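Side-chain contacts in aminofutalosine deaminase (Helicobacter pylori, PDB 7LKK), which catalyses the hydrolytic deamination of aminofutalosine in the menaquinone pathway and probably also deaminates adenosine: residues A[33-38]-A[396-401]; A[73-78]-A[388-393]. All coordinates share one frame; numbering follows the deposited sequence.

Contact 1. Residues A[33-38]-A[396-401]; sequences VLEDYG and FTKEQA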
loop_
_atom_site.group_PDB
_atom_site.type_symbol
_atom_site.label_atom_id
_atom_site.label_comp_id
_atom_site.label_asym_id
_atom_site.label_seq_id
_atom_site.Cartn_x
_atom_site.Cartn_y
_atom_site.Cartn_z
ATOM N N VAL A 33 -1.908 -22.918 -11.119
ATOM C CA VAL A 33 -3.020 -22.149 -11.664
ATOM C C VAL A 33 -3.647 -22.961 -12.785
ATOM O O VAL A 33 -2.949 -23.393 -13.711
ATOM C CB VAL A 33 -2.568 -20.769 -12.176
ATOM C CG1 VAL A 33 -3.738 -20.040 -12.819
ATOM C CG2 VAL A 33 -1.987 -19.944 -11.035
ATOM N N LEU A 34 -4.956 -23.168 -12.704
ATOM C CA LEU A 34 -5.680 -23.990 -13.660
ATOM C C LEU A 34 -6.806 -23.182 -14.288
ATOM O O LEU A 34 -7.435 -22.352 -13.623
ATOM C CB LEU A 34 -6.239 -25.248 -12.990
ATOM C CG LEU A 34 -5.168 -26.193 -12.443
ATOM C CD1 LEU A 34 -5.783 -27.264 -11.553
ATOM C CD2 LEU A 34 -4.386 -26.821 -13.589
ATOM N N GLU A 35 -7.047 -23.422 -15.572
ATOM C CA GLU A 35 -8.050 -22.690 -16.331
ATOM C C GLU A 35 -9.303 -23.537 -16.501
ATOM O O GLU A 35 -9.221 -24.737 -16.779
ATOM C CB GLU A 35 -7.501 -22.274 -17.698
ATOM C CG GLU A 35 -6.270 -21.379 -17.613
ATOM C CD GLU A 35 -5.757 -20.949 -18.973
ATOM O OE1 GLU A 35 -5.827 -21.759 -19.922
ATOM O OE2 GLU A 35 -5.283 -19.799 -19.092
ATOM N N ASP A 36 -10.462 -22.896 -16.333
ATOM C CA ASP A 36 -11.768 -23.532 -16.520
ATOM C C ASP A 36 -11.903 -24.805 -15.689
ATOM O O ASP A 36 -12.439 -25.817 -16.146
ATOM C CB ASP A 36 -12.030 -23.820 -17.998
ATOM C CG ASP A 36 -12.129 -22.558 -18.830
ATOM O OD1 ASP A 36 -12.560 -21.520 -18.287
ATOM O OD2 ASP A 36 -11.776 -22.604 -20.026
ATOM N N TYR A 37 -11.416 -24.759 -14.454
ATOM C CA TYR A 37 -11.490 -25.905 -13.560
ATOM C C TYR A 37 -12.635 -25.736 -12.569
ATOM O O TYR A 37 -13.161 -24.638 -12.365
ATOM C CB TYR A 37 -10.169 -26.103 -12.813
ATOM C CG TYR A 37 -9.367 -27.287 -13.304
ATOM C CD1 TYR A 37 -8.890 -27.332 -14.608
ATOM C CD2 TYR A 37 -9.088 -28.359 -12.469
ATOM C CE1 TYR A 37 -8.156 -28.408 -15.065
ATOM C CE2 TYR A 37 -8.353 -29.443 -12.918
ATOM C CZ TYR A 37 -7.892 -29.461 -14.219
ATOM O OH TYR A 37 -7.161 -30.534 -14.673
ATOM N N GLY A 38 -13.005 -26.851 -11.936
ATOM C CA GLY A 38 -14.135 -26.871 -11.036
ATOM C C GLY A 38 -13.845 -27.750 -9.830
ATOM O O GLY A 38 -12.862 -28.492 -9.803
ATOM N N PHE A 396 -7.498 -13.003 -16.692
ATOM C CA PHE A 396 -6.060 -12.812 -16.604
ATOM C C PHE A 396 -5.332 -13.918 -17.356
ATOM O O PHE A 396 -5.810 -15.053 -17.451
ATOM C CB PHE A 396 -5.596 -12.797 -15.144
ATOM C CG PHE A 396 -6.391 -11.883 -14.252
ATOM C CD1 PHE A 396 -6.820 -10.644 -14.699
ATOM C CD2 PHE A 396 -6.701 -12.265 -12.954
ATOM C CE1 PHE A 396 -7.548 -9.805 -13.872
ATOM C CE2 PHE A 396 -7.429 -11.434 -12.123
ATOM C CZ PHE A 396 -7.851 -10.201 -12.580
ATOM N N THR A 397 -4.168 -13.578 -17.903
ATOM C CA THR A 397 -3.291 -14.607 -18.438
ATOM C C THR A 397 -2.808 -15.510 -17.306
ATOM O O THR A 397 -2.784 -15.124 -16.134
ATOM C CB THR A 397 -2.102 -13.990 -19.177
ATOM O OG1 THR A 397 -1.220 -13.364 -18.239
ATOM C CG2 THR A 397 -2.579 -12.958 -20.187
ATOM N N LYS A 398 -2.436 -16.738 -17.674
ATOM C CA LYS A 398 -2.011 -17.724 -16.684
ATOM C C LYS A 398 -0.853 -17.211 -15.835
ATOM O O LYS A 398 -0.864 -17.343 -14.604
ATOM C CB LYS A 398 -1.624 -19.024 -17.390
ATOM C CG LYS A 398 -1.799 -20.277 -16.557
ATOM C CD LYS A 398 -1.353 -21.498 -17.346
ATOM C CE LYS A 398 -1.753 -22.788 -16.655
ATOM N NZ LYS A 398 -1.446 -23.978 -17.492
ATOM N N GLU A 399 0.158 -16.616 -16.471
ATOM C CA GLU A 399 1.344 -16.194 -15.737
ATOM C C GLU A 399 1.133 -14.896 -14.964
ATOM O O GLU A 399 1.901 -14.609 -14.040
ATOM C CB GLU A 399 2.537 -16.063 -16.684
ATOM C CG GLU A 399 2.455 -14.912 -17.664
ATOM C CD GLU A 399 3.807 -14.267 -17.899
ATOM O OE1 GLU A 399 4.818 -15.004 -17.936
ATOM O OE2 GLU A 399 3.861 -13.027 -18.041
ATOM N N GLN A 400 0.123 -14.103 -15.324
ATOM C CA GLN A 400 -0.188 -12.872 -14.610
ATOM C C GLN A 400 -1.319 -13.043 -13.603
ATOM O O GLN A 400 -1.596 -12.105 -12.847
ATOM C CB GLN A 400 -0.565 -11.761 -15.599
ATOM C CG GLN A 400 0.577 -11.266 -16.476
ATOM C CD GLN A 400 1.428 -10.218 -15.792
ATOM O OE1 GLN A 400 0.910 -9.283 -15.182
ATOM N NE2 GLN A 400 2.743 -10.363 -15.898
ATOM N N ALA A 401 -1.958 -14.216 -13.570
ATOM C CA ALA A 401 -3.216 -14.380 -12.847
ATOM C C ALA A 401 -3.061 -14.070 -11.362
ATOM O O ALA A 401 -3.891 -13.367 -10.775
ATOM C CB ALA A 401 -3.748 -15.802 -13.044
#
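K398 leaves its backbone with CG anti to the backbone N (chi1 -152°) and stays extended to its end. This lays the aliphatic part of the lysine beside V33. E35 sends CG the other way, anti to its own carbonyl carbon (chi1 -60°), and its chain then meets that of K398 at about a right angle. The closest approach is made by carbon: K398 CE lies 3.2 Å from V33 O. The ammonium group is farther off, with K398 NZ 4.1 Å from the same V33 O. The carboxylate of E35 meets the root of the lysine, with OE2 4.1 Å from K398 CB. Its other oxygen, E35 OE1, stands 5.5 Å from K398 NZ. That is too far for a salt bridge, though the opposite charges probably attract weakly.

The rest of the contact is apolar. V33 CG1 touches K398 CG at 4.2 Å, and the same methyl meets A401 CB at 4.2 Å. F25 of strand 23-25 adjoins both V33 and A401, and I402 also packs on V33. The loop that carries K398 is braced by T397, whose OG1 accepts from Q400 N at 3.3 Å with an N-H...O angle of 138°. Q400 NE2 in turn bonds to the backbone O of Y93 of the second subunit. T397 thus forms an ST motif just ahead of helix 401-408. The contact sets that helix start against a strand corner in the composite beta domain, which many amidohydrolases build from both chain ends beside the TIM barrel.

Contact 2. Residues A[73-78]-A[388-393]; sequences PAFINA and SVFGFN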
loop_
_atom_site.group_PDB
_atom_site.type_symbol
_atom_site.label_atom_id
_atom_site.label_comp_id
_atom_site.label_asym_id
_atom_site.label_seq_id
_atom_site.Cartn_x
_atom_site.Cartn_y
_atom_site.Cartn_z
ATOM N N PRO A 73 -8.796 -21.010 -2.336
ATOM C CA PRO A 73 -9.173 -21.270 -0.941
ATOM C C PRO A 73 -9.458 -19.972 -0.202
ATOM O O PRO A 73 -8.863 -18.931 -0.483
ATOM C CB PRO A 73 -7.943 -21.979 -0.362
ATOM C CG PRO A 73 -7.186 -22.472 -1.534
ATOM C CD PRO A 73 -7.440 -21.500 -2.634
ATOM N N ALA A 74 -10.382 -20.046 0.753
ATOM C CA ALA A 74 -10.564 -18.938 1.680
ATOM C C ALA A 74 -9.250 -18.629 2.386
ATOM O O ALA A 74 -8.429 -19.516 2.641
ATOM C CB ALA A 74 -11.654 -19.261 2.703
ATOM N N PHE A 75 -9.046 -17.352 2.694
ATOM C CA PHE A 75 -7.794 -16.930 3.295
ATOM C C PHE A 75 -7.725 -17.345 4.760
ATOM O O PHE A 75 -8.739 -17.611 5.411
ATOM C CB PHE A 75 -7.627 -15.415 3.194
ATOM C CG PHE A 75 -7.389 -14.920 1.798
ATOM C CD1 PHE A 75 -6.462 -15.538 0.977
ATOM C CD2 PHE A 75 -8.091 -13.830 1.312
ATOM C CE1 PHE A 75 -6.242 -15.080 -0.308
ATOM C CE2 PHE A 75 -7.876 -13.365 0.029
ATOM C CZ PHE A 75 -6.950 -13.993 -0.782
ATOM N N ILE A 76 -6.501 -17.399 5.272
ATOM C CA ILE A 76 -6.236 -17.565 6.695
ATOM C C ILE A 76 -5.474 -16.332 7.160
ATOM O O ILE A 76 -4.424 -15.997 6.596
ATOM C CB ILE A 76 -5.444 -18.847 6.991
ATOM C CG1 ILE A 76 -6.301 -20.089 6.721
ATOM C CG2 ILE A 76 -4.960 -18.847 8.436
ATOM C CD1 ILE A 76 -6.168 -20.637 5.317
ATOM N N ASN A 77 -6.008 -15.649 8.168
ATOM C CA ASN A 77 -5.367 -14.484 8.777
ATOM C C ASN A 77 -4.874 -14.933 10.149
ATOM O O ASN A 77 -5.639 -14.950 11.116
ATOM C CB ASN A 77 -6.336 -13.307 8.868
ATOM C CG ASN A 77 -5.652 -12.019 9.294
ATOM O OD1 ASN A 77 -4.429 -11.964 9.419
ATOM N ND2 ASN A 77 -6.442 -10.975 9.519
ATOM N N ALA A 78 -3.593 -15.293 10.228
ATOM C CA ALA A 78 -3.070 -16.054 11.357
ATOM C C ALA A 78 -2.763 -15.213 12.588
ATOM O O ALA A 78 -2.399 -15.787 13.620
ATOM C CB ALA A 78 -1.804 -16.806 10.937
ATOM N N SER A 388 -13.364 -19.260 -1.821
ATOM C CA SER A 388 -13.701 -17.900 -2.216
ATOM C C SER A 388 -13.798 -17.813 -3.733
ATOM O O SER A 388 -13.048 -18.480 -4.451
ATOM C CB SER A 388 -12.652 -16.900 -1.718
ATOM O OG SER A 388 -12.648 -16.799 -0.306
ATOM N N VAL A 389 -14.728 -16.991 -4.212
ATOM C CA VAL A 389 -14.833 -16.639 -5.625
ATOM C C VAL A 389 -14.783 -15.122 -5.740
ATOM O O VAL A 389 -15.572 -14.420 -5.097
ATOM C CB VAL A 389 -16.123 -17.194 -6.258
ATOM C CG1 VAL A 389 -16.244 -16.739 -7.706
ATOM C CG2 VAL A 389 -16.158 -18.714 -6.163
ATOM N N PHE A 390 -13.851 -14.619 -6.551
ATOM C CA PHE A 390 -13.701 -13.194 -6.816
ATOM C C PHE A 390 -13.962 -12.938 -8.293
ATOM O O PHE A 390 -13.338 -13.569 -9.151
ATOM C CB PHE A 390 -12.297 -12.699 -6.449
ATOM C CG PHE A 390 -12.043 -12.613 -4.967
ATOM C CD1 PHE A 390 -11.672 -13.736 -4.246
ATOM C CD2 PHE A 390 -12.156 -11.402 -4.302
ATOM C CE1 PHE A 390 -11.432 -13.657 -2.885
ATOM C CE2 PHE A 390 -11.915 -11.314 -2.942
ATOM C CZ PHE A 390 -11.552 -12.444 -2.233
ATOM N N GLY A 391 -14.861 -12.004 -8.587
ATOM C CA GLY A 391 -15.247 -11.701 -9.958
ATOM C C GLY A 391 -14.518 -10.481 -10.488
ATOM O O GLY A 391 -14.271 -9.521 -9.755
ATOM N N PHE A 392 -14.175 -10.527 -11.775
ATOM C CA PHE A 392 -13.461 -9.449 -12.439
ATOM C C PHE A 392 -14.107 -9.167 -13.790
ATOM O O PHE A 392 -15.024 -9.868 -14.226
ATOM C CB PHE A 392 -11.973 -9.787 -12.608
ATOM C CG PHE A 392 -11.270 -10.084 -11.312
ATOM C CD1 PHE A 392 -10.850 -9.054 -10.486
ATOM C CD2 PHE A 392 -11.038 -11.391 -10.917
ATOM C CE1 PHE A 392 -10.208 -9.323 -9.292
ATOM C CE2 PHE A 392 -10.395 -11.667 -9.723
ATOM C CZ PHE A 392 -9.979 -10.630 -8.911
ATOM N N ASN A 393 -13.617 -8.122 -14.457
ATOM C CA ASN A 393 -14.130 -7.705 -15.755
ATOM C C ASN A 393 -13.331 -8.270 -16.924
ATOM O O ASN A 393 -13.678 -8.004 -18.080
ATOM C CB ASN A 393 -14.160 -6.176 -15.845
ATOM C CG ASN A 393 -14.862 -5.535 -14.664
ATOM O OD1 ASN A 393 -16.025 -5.827 -14.385
ATOM N ND2 ASN A 393 -14.159 -4.650 -13.966
HETATM O O HOH W 1 -9.837 -16.222 -0.546
#
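S388 OG rests against A74, 3.6 Å from A74 CA and 4.0 Å from A74 CB. It lies anti to its own carbonyl carbon (chi1 -67°), which points it to A74 and to a water that joins the two segments. The water donates to P73 O at 2.9 Å and is hydrogen-bonded to S388 OG, also at 2.9 Å. Two phenylalanine rings border it. The water oxygen sits 3.3 Å above the plane of the F75 ring, over its centre, and it lies at the edge of the F390 ring, in that ring's plane. The rings themselves meet at F75 CE2 and F390 CZ, 4.4 Å apart.

Strands 69-80 and 387-391 pair antiparallel through residues ahead of P73. Segment 73-78 then leaves its partner at A74 and S388 and runs on into the TIM barrel of the amidohydrolase fold, beside strand 130-137. The far end of strand 69-80 carries the iron ligand H79. Strand 387-391 stays in the beta domain next to the barrel.

Further out, A74 is tied by a backbone bond to D386, while F75 is tied to the start of strand 130-137. L415 packs on both A74 and S388. L339 of helix 338-348 touches both phenylalanines, and F405 meets F390 edge-to-face.

In the fold
From the N terminus the chain first builds strands of the beta domain and reaches 33-38, the early half of contact 1. It then enters the barrel along strand 69-80, where 73-78 supplies the early half of contact 2. Some 300 residues follow, most of them in the barrel. The chain returns through strand 387-391, so 388-393 closes contact 2 first. A few residues later 396-401 closes contact 1. Contact 2 is therefore nested inside the loop of contact 1, and their centres are about 15 Å apart. Contact 2 joins the strand that leads into the barrel to the strand that brings the chain back to the beta domain; contact 1 ties the returning chain to the N-terminal strands.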